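Local atomic coordinates of cellobiose 2-epimerase (Ruminococcus albus, PDB entry 3VW5), a protein that acts as a cellobiose 2-epimerase, reversibly converting cellobiose into 4-O-beta-D-glucopyranosyl-D-mannose. Residues A[77-81]-A[82-86]; A[258-261]-A[262-265]; A[375-378]-A[379-383]. The protein carries 2 engineered substitutions. All coordinates share one frame; numbering follows the deposited sequence.

Interaction 1: A[77-81]-A[82-86]; sequences YEFIK and NNCID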
loop_
_atom_site.group_PDB
_atom_site.type_symbol
_atom_site.label_atom_id
_atom_site.label_comp_id
_atom_site.label_asym_id
_atom_site.label_seq_id
_atom_site.Cartn_x
_atom_site.Cartn_y
_atom_site.Cartn_z
ATOM N N TYR A 77 1.538 -16.982 -2.943
ATOM C CA TYR A 77 2.229 -16.989 -4.229
ATOM C C TYR A 77 1.620 -17.985 -5.222
ATOM O O TYR A 77 1.340 -17.637 -6.380
ATOM C CB TYR A 77 3.711 -17.285 -4.036
ATOM C CG TYR A 77 4.454 -17.617 -5.303
ATOM C CD1 TYR A 77 4.797 -16.625 -6.206
ATOM C CD2 TYR A 77 4.853 -18.930 -5.583
ATOM C CE1 TYR A 77 5.507 -16.925 -7.371
ATOM C CE2 TYR A 77 5.549 -19.240 -6.738
ATOM C CZ TYR A 77 5.877 -18.230 -7.629
ATOM O OH TYR A 77 6.575 -18.516 -8.780
ATOM N N GLU A 78 1.416 -19.221 -4.780
ATOM C CA GLU A 78 0.889 -20.230 -5.689
ATOM C C GLU A 78 -0.470 -19.800 -6.213
ATOM O O GLU A 78 -0.775 -19.947 -7.398
ATOM C CB GLU A 78 0.810 -21.600 -5.014
ATOM C CG GLU A 78 2.160 -22.308 -4.910
ATOM C CD GLU A 78 2.581 -22.985 -6.212
ATOM O OE1 GLU A 78 3.717 -22.709 -6.672
ATOM O OE2 GLU A 78 1.792 -23.802 -6.773
ATOM N N PHE A 79 -1.282 -19.243 -5.330
ATOM C CA PHE A 79 -2.605 -18.808 -5.728
ATOM C C PHE A 79 -2.512 -17.758 -6.843
ATOM O O PHE A 79 -3.266 -17.819 -7.817
ATOM C CB PHE A 79 -3.391 -18.279 -4.524
ATOM C CG PHE A 79 -4.816 -17.968 -4.832
ATOM C CD1 PHE A 79 -5.749 -18.996 -4.962
ATOM C CD2 PHE A 79 -5.232 -16.649 -5.006
ATOM C CE1 PHE A 79 -7.077 -18.715 -5.259
ATOM C CE2 PHE A 79 -6.549 -16.359 -5.301
ATOM C CZ PHE A 79 -7.479 -17.396 -5.427
ATOM N N ILE A 80 -1.575 -16.818 -6.706
ATOM C CA ILE A 80 -1.435 -15.735 -7.678
ATOM C C ILE A 80 -0.939 -16.256 -9.029
ATOM O O ILE A 80 -1.585 -16.060 -10.072
ATOM C CB ILE A 80 -0.484 -14.631 -7.158
ATOM C CG1 ILE A 80 -1.135 -13.866 -6.009
ATOM C CG2 ILE A 80 -0.083 -13.672 -8.273
ATOM C CD1 ILE A 80 -0.170 -12.986 -5.252
ATOM N N LYS A 81 0.203 -16.935 -8.995
ATOM C CA LYS A 81 0.783 -17.549 -10.184
ATOM C C LYS A 81 -0.203 -18.433 -10.949
ATOM O O LYS A 81 -0.331 -18.320 -12.162
ATOM C CB LYS A 81 2.027 -18.349 -9.794
ATOM C CG LYS A 81 2.717 -19.057 -10.944
ATOM C CD LYS A 81 3.955 -19.784 -10.455
ATOM C CE LYS A 81 3.589 -21.046 -9.691
ATOM N NZ LYS A 81 4.813 -21.705 -9.148
ATOM N N ASN A 82 -0.919 -19.294 -10.244
ATOM C CA ASN A 82 -1.771 -20.279 -10.913
ATOM C C ASN A 82 -3.171 -19.807 -11.288
ATOM O O ASN A 82 -3.860 -20.477 -12.048
ATOM C CB ASN A 82 -1.855 -21.582 -10.099
ATOM C CG ASN A 82 -0.478 -22.157 -9.760
ATOM O OD1 ASN A 82 0.469 -22.029 -10.533
ATOM N ND2 ASN A 82 -0.364 -22.770 -8.591
ATOM N N ASN A 83 -3.614 -18.672 -10.762
ATOM C CA ASN A 83 -4.976 -18.225 -11.060
ATOM C C ASN A 83 -5.058 -16.770 -11.462
ATOM O O ASN A 83 -5.887 -16.401 -12.276
ATOM C CB ASN A 83 -5.931 -18.456 -9.874
ATOM C CG ASN A 83 -6.069 -19.924 -9.504
ATOM O OD1 ASN A 83 -5.484 -20.376 -8.520
ATOM N ND2 ASN A 83 -6.852 -20.676 -10.288
ATOM N N CYS A 84 -4.202 -15.942 -10.882
ATOM C CA CYS A 84 -4.455 -14.507 -10.888
ATOM C C CYS A 84 -3.808 -13.782 -12.054
ATOM O O CYS A 84 -4.116 -12.625 -12.329
ATOM C CB CYS A 84 -4.027 -13.895 -9.547
ATOM S SG CYS A 84 -5.050 -14.488 -8.162
ATOM N N ILE A 85 -2.922 -14.485 -12.746
ATOM C CA ILE A 85 -2.159 -13.906 -13.832
ATOM C C ILE A 85 -2.802 -14.244 -15.176
ATOM O O ILE A 85 -3.162 -15.397 -15.433
ATOM C CB ILE A 85 -0.700 -14.385 -13.756
ATOM C CG1 ILE A 85 0.022 -13.604 -12.658
ATOM C CG2 ILE A 85 -0.008 -14.226 -15.082
ATOM C CD1 ILE A 85 1.408 -14.074 -12.344
ATOM N N ASP A 86 -2.988 -13.224 -16.010
ATOM C CA ASP A 86 -3.482 -13.430 -17.360
ATOM C C ASP A 86 -2.271 -13.631 -18.267
ATOM O O ASP A 86 -1.650 -12.673 -18.709
ATOM C CB ASP A 86 -4.319 -12.240 -17.828
ATOM C CG ASP A 86 -5.026 -12.506 -19.150
ATOM O OD1 ASP A 86 -4.626 -13.462 -19.852
ATOM O OD2 ASP A 86 -5.973 -11.758 -19.496
#
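Asn82 presents its amide to the carboxylate of Glu78 from an unusual side. ND2 lies 3.0 Å from Glu78 OE2 and above the carboxylate plane, 60° out of it. The oxygen still sits close to the amide plane of Asn82. The other oxygen of Glu78, OE1, takes a salt bridge from Lys81 NZ at 2.9 Å, on its syn side but tilted out of the carboxylate plane. One carboxylate therefore grips two residues along the last turns of the helix. Lys81 reaches back because its otherwise extended chain bends at chi3 (75°). An alanine in place of Glu78 would probably leave the Asn82 amide free to turn and Lys81 with one carboxylate fewer. Farther round, Cys84 SG packs obliquely on the Phe79 ring, 3.7 Å from CE2. In the last turn of the helix, Cys84 N bonds Ile80 O at 2.7 Å. Asn83 N makes only weak bonds, to Phe79 O and Ile80 O, where the helix widens into a pi-type turn. Helix 129-145 supplies Glu130, a second partner for Lys81, and Leu134 against Ile85. Helix 47-64 packs on Ile80 and stacks His50 on Phe79. Met96 of strand 95-96 touches Asn83 and Cys84.

Interaction 2: A[258-261]-A[262-265]; sequences LGDE and DLKK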
loop_
_atom_site.group_PDB
_atom_site.type_symbol
_atom_site.label_atom_id
_atom_site.label_comp_id
_atom_site.label_asym_id
_atom_site.label_seq_id
_atom_site.Cartn_x
_atom_site.Cartn_y
_atom_site.Cartn_z
ATOM N N LEU A 258 17.854 3.606 -5.308
ATOM C CA LEU A 258 18.552 4.008 -6.526
ATOM C C LEU A 258 19.974 4.440 -6.194
ATOM O O LEU A 258 20.916 4.157 -6.933
ATOM C CB LEU A 258 17.799 5.129 -7.247
ATOM C CG LEU A 258 16.541 4.613 -7.948
ATOM C CD1 LEU A 258 15.755 5.721 -8.617
ATOM C CD2 LEU A 258 16.952 3.555 -8.952
ATOM N N GLY A 259 20.117 5.115 -5.061
ATOM C CA GLY A 259 21.416 5.544 -4.589
ATOM C C GLY A 259 21.971 6.746 -5.322
ATOM O O GLY A 259 23.169 6.984 -5.286
ATOM N N ASP A 260 21.108 7.500 -5.998
ATOM C CA ASP A 260 21.501 8.786 -6.582
ATOM C C ASP A 260 21.361 9.880 -5.525
ATOM O O ASP A 260 20.251 10.186 -5.065
ATOM C CB ASP A 260 20.657 9.109 -7.819
ATOM C CG ASP A 260 21.044 10.433 -8.485
ATOM O OD1 ASP A 260 20.710 10.599 -9.686
ATOM O OD2 ASP A 260 21.669 11.309 -7.829
ATOM N N GLU A 261 22.499 10.463 -5.153
ATOM C CA GLU A 261 22.578 11.422 -4.058
ATOM C C GLU A 261 21.868 12.730 -4.369
ATOM O O GLU A 261 21.360 13.397 -3.468
ATOM C CB GLU A 261 24.037 11.689 -3.696
ATOM C CG GLU A 261 24.769 10.441 -3.224
ATOM C CD GLU A 261 24.211 9.877 -1.916
ATOM O OE1 GLU A 261 24.060 8.630 -1.819
ATOM O OE2 GLU A 261 23.932 10.676 -0.987
ATOM N N ASP A 262 21.832 13.098 -5.643
ATOM C CA ASP A 262 21.112 14.302 -6.057
ATOM C C ASP A 262 19.588 14.154 -5.930
ATOM O O ASP A 262 18.912 15.059 -5.430
ATOM C CB ASP A 262 21.526 14.722 -7.468
ATOM C CG ASP A 262 22.909 15.367 -7.497
ATOM O OD1 ASP A 262 23.300 15.998 -6.481
ATOM O OD2 ASP A 262 23.604 15.242 -8.530
ATOM N N LEU A 263 19.051 13.018 -6.370
ATOM C CA LEU A 263 17.652 12.705 -6.100
ATOM C C LEU A 263 17.373 12.683 -4.598
ATOM O O LEU A 263 16.474 13.381 -4.114
ATOM C CB LEU A 263 17.242 11.369 -6.726
ATOM C CG LEU A 263 16.958 11.382 -8.233
ATOM C CD1 LEU A 263 16.508 10.018 -8.691
ATOM C CD2 LEU A 263 15.929 12.444 -8.602
ATOM N N LYS A 264 18.144 11.888 -3.862
ATOM C CA LYS A 264 17.934 11.768 -2.422
ATOM C C LYS A 264 17.826 13.124 -1.732
ATOM O O LYS A 264 16.910 13.345 -0.942
ATOM C CB LYS A 264 19.023 10.923 -1.763
ATOM C CG LYS A 264 18.889 9.448 -2.062
ATOM C CD LYS A 264 20.140 8.690 -1.676
ATOM C CE LYS A 264 20.515 8.972 -0.238
ATOM N NZ LYS A 264 21.618 8.076 0.200
ATOM N N LYS A 265 18.749 14.031 -2.033
ATOM C CA LYS A 265 18.761 15.329 -1.364
ATOM C C LYS A 265 17.543 16.128 -1.822
ATOM O O LYS A 265 16.883 16.809 -1.028
ATOM C CB LYS A 265 20.067 16.088 -1.666
ATOM C CG LYS A 265 20.347 17.269 -0.733
ATOM C CD LYS A 265 20.757 18.535 -1.501
ATOM C CE LYS A 265 19.944 19.771 -1.045
ATOM N NZ LYS A 265 19.984 20.940 -2.001
#
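Asp260 is the N-cap of helix 261-281. Its OD2 accepts a hydrogen bond from Asp262 N at 2.8 Å and a weak one from Leu263 N at 3.5 Å. The carboxylate gets there because CG stands opposite the backbone N (chi1 -179°), which swings it over the first turn. The Asp262 N-H thus finds an acceptor, and that of Leu263 a weak one. The negative group would also suit the positive end of the helix dipole. The backbone of Asp260 adds a nearly straight bond, with Lys264 N 3.0 Å from Asp260 O and in the carbonyl plane. Lys264 runs beside Glu261, pointing the same way. A bend at chi3 brings its NZ to 3.2 Å from Glu261 OE1, a salt bridge on the syn side, tilted out of the carboxylate plane. Lys265 N to Glu261 O continues the helical pattern. Asp262 carries a like charge near the cap, its OD2 4.4 Å from Asp260 OD2. Farther out, Gly259 has a positive phi of 76° and turns the chain out of helix 241-258 into the cap. Leu258 packs against Ala202 and Leu205 of helix 199-216, and its CD1 lies 4.4 Å from Leu263 CD1.

Interaction 3: A[375-378]-A[379-383]; sequences NGRM and CMEVI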
loop_
_atom_site.group_PDB
_atom_site.type_symbol
_atom_site.label_atom_id
_atom_site.label_comp_id
_atom_site.label_asym_id
_atom_site.label_seq_id
_atom_site.Cartn_x
_atom_site.Cartn_y
_atom_site.Cartn_z
ATOM N N ASN A 375 -0.723 -2.294 7.940
ATOM C CA ASN A 375 -0.398 -2.367 9.363
ATOM C C ASN A 375 0.795 -3.291 9.633
ATOM O O ASN A 375 1.633 -3.008 10.517
ATOM C CB ASN A 375 -1.625 -2.707 10.226
ATOM C CG ASN A 375 -2.311 -3.967 9.778
ATOM O OD1 ASN A 375 -1.871 -4.614 8.826
ATOM N ND2 ASN A 375 -3.387 -4.336 10.460
ATOM N N GLY A 376 0.870 -4.376 8.856
ATOM C CA GLY A 376 2.067 -5.202 8.774
ATOM C C GLY A 376 3.320 -4.405 8.430
ATOM O O GLY A 376 4.341 -4.482 9.128
ATOM N N ARG A 377 3.247 -3.607 7.369
ATOM C CA ARG A 377 4.424 -2.843 6.966
ATOM C C ARG A 377 4.904 -1.890 8.059
ATOM O O ARG A 377 6.103 -1.772 8.289
ATOM C CB ARG A 377 4.205 -2.101 5.652
ATOM C CG ARG A 377 5.515 -1.639 5.027
ATOM C CD ARG A 377 5.325 -1.179 3.590
ATOM N NE ARG A 377 4.367 -0.082 3.500
ATOM C CZ ARG A 377 3.972 0.482 2.365
ATOM N NH1 ARG A 377 4.467 0.070 1.206
ATOM N NH2 ARG A 377 3.087 1.466 2.393
ATOM N N MET A 378 3.972 -1.230 8.746
ATOM C CA MET A 378 4.344 -0.304 9.826
ATOM C C MET A 378 5.132 -1.003 10.936
ATOM O O MET A 378 6.140 -0.489 11.427
ATOM C CB MET A 378 3.107 0.370 10.419
ATOM C CG MET A 378 3.405 1.328 11.557
ATOM S SD MET A 378 2.068 1.305 12.762
ATOM C CE MET A 378 2.163 -0.385 13.361
ATOM N N CYS A 379 4.663 -2.176 11.335
ATOM C CA CYS A 379 5.346 -2.909 12.382
ATOM C C CYS A 379 6.779 -3.198 11.946
ATOM O O CYS A 379 7.739 -2.854 12.660
ATOM C CB CYS A 379 4.579 -4.175 12.748
ATOM S SG CYS A 379 2.905 -3.828 13.375
ATOM N N MET A 380 6.920 -3.773 10.752
ATOM C CA MET A 380 8.234 -4.121 10.226
ATOM C C MET A 380 9.133 -2.923 10.001
ATOM O O MET A 380 10.335 -2.993 10.272
ATOM C CB MET A 380 8.100 -4.947 8.957
ATOM C CG MET A 380 7.287 -6.186 9.213
ATOM S SD MET A 380 7.104 -7.282 7.814
ATOM C CE MET A 380 5.314 -7.337 7.632
ATOM N N GLU A 381 8.571 -1.819 9.528
ATOM C CA GLU A 381 9.386 -0.646 9.249
ATOM C C GLU A 381 9.925 -0.048 10.536
ATOM O O GLU A 381 11.032 0.493 10.566
ATOM C CB GLU A 381 8.592 0.398 8.462
ATOM C CG GLU A 381 8.542 0.166 6.953
ATOM C CD GLU A 381 9.861 0.491 6.230
ATOM O OE1 GLU A 381 10.628 1.375 6.705
ATOM O OE2 GLU A 381 10.120 -0.139 5.170
ATOM N N VAL A 382 9.128 -0.150 11.597
ATOM C CA VAL A 382 9.462 0.437 12.892
ATOM C C VAL A 382 10.579 -0.377 13.498
ATOM O O VAL A 382 11.594 0.163 13.962
ATOM C CB VAL A 382 8.256 0.422 13.853
ATOM C CG1 VAL A 382 8.719 0.630 15.295
ATOM C CG2 VAL A 382 7.224 1.479 13.454
ATOM N N ILE A 383 10.372 -1.689 13.475
ATOM C CA ILE A 383 11.357 -2.643 13.934
ATOM C C ILE A 383 12.684 -2.391 13.227
ATOM O O ILE A 383 13.732 -2.249 13.861
ATOM C CB ILE A 383 10.887 -4.088 13.654
ATOM C CG1 ILE A 383 9.850 -4.511 14.694
ATOM C CG2 ILE A 383 12.075 -5.039 13.632
ATOM C CD1 ILE A 383 9.189 -5.821 14.393
#
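Asn375 O accepts the backbone bond of Cys379 N at 3.2 Å, and the side chain of Asn375 finds its partners elsewhere: OD1 takes a weak bond from Gly376 N, and ND2 is hydrogen-bonded to Glu348. Gly376 O receives Met380 N at 3.1 Å in an almost straight bond (176°). The Met380 side chain curls back over this peptide, and its CE lies 3.4 Å from Gly376 O. Beyond it are Phe56, Asn59 and Thr63 of helix 47-64. Arg377 O bonds Glu381 N at 2.8 Å. The two side chains run alongside each other, with CG of Arg377 4.0 Å from CG of Glu381. Their charged groups then part, and the guanidinium and carboxylate planes stand 85° apart. Met378 O bonds Val382 N. The Met378 chain starts anti to the backbone N (chi1 179°) and then bends twice, so that CE comes to 3.5 Å from Cys379 SG. Its CG lies 4.3 Å from Val382 CG2. Val310 of helix 303-318 touches both Met378 and Val382, while Cys379 faces helix 2-19. Arg377 and Glu381 thus share apolar packing rather than a salt bridge. Glu381 pairs with Arg385, one turn on in the same helix, and with Arg253. Arg377 pairs with Glu187, Glu246 and Glu308. These three glutamates and Arg253 tie helix 373-385 to other helices of the (alpha/alpha)6 barrel.

Overall arrangement
All three contacts are local, and they lie in series along the chain without touching. Their centres are 24 to 35 Å apart. Interaction 3 is buried, with its centre about 12 Å from the centre of the chain. Interaction 1 is partly buried at a helix end, and interaction 2 is a surface contact. Interaction 3 stays within a running helix, whereas interactions 1 and 2 mark where helices stop or start. Interactions 1 and 3 both pack on helix 47-64, and interaction 3 also meets helix 241-258, which leads into interaction 2. Interactions 1 and 2 each hold a lysine-glutamate bridge. Arg377 and Glu381 of interaction 3 do not pair, their partners lying mostly on other helices.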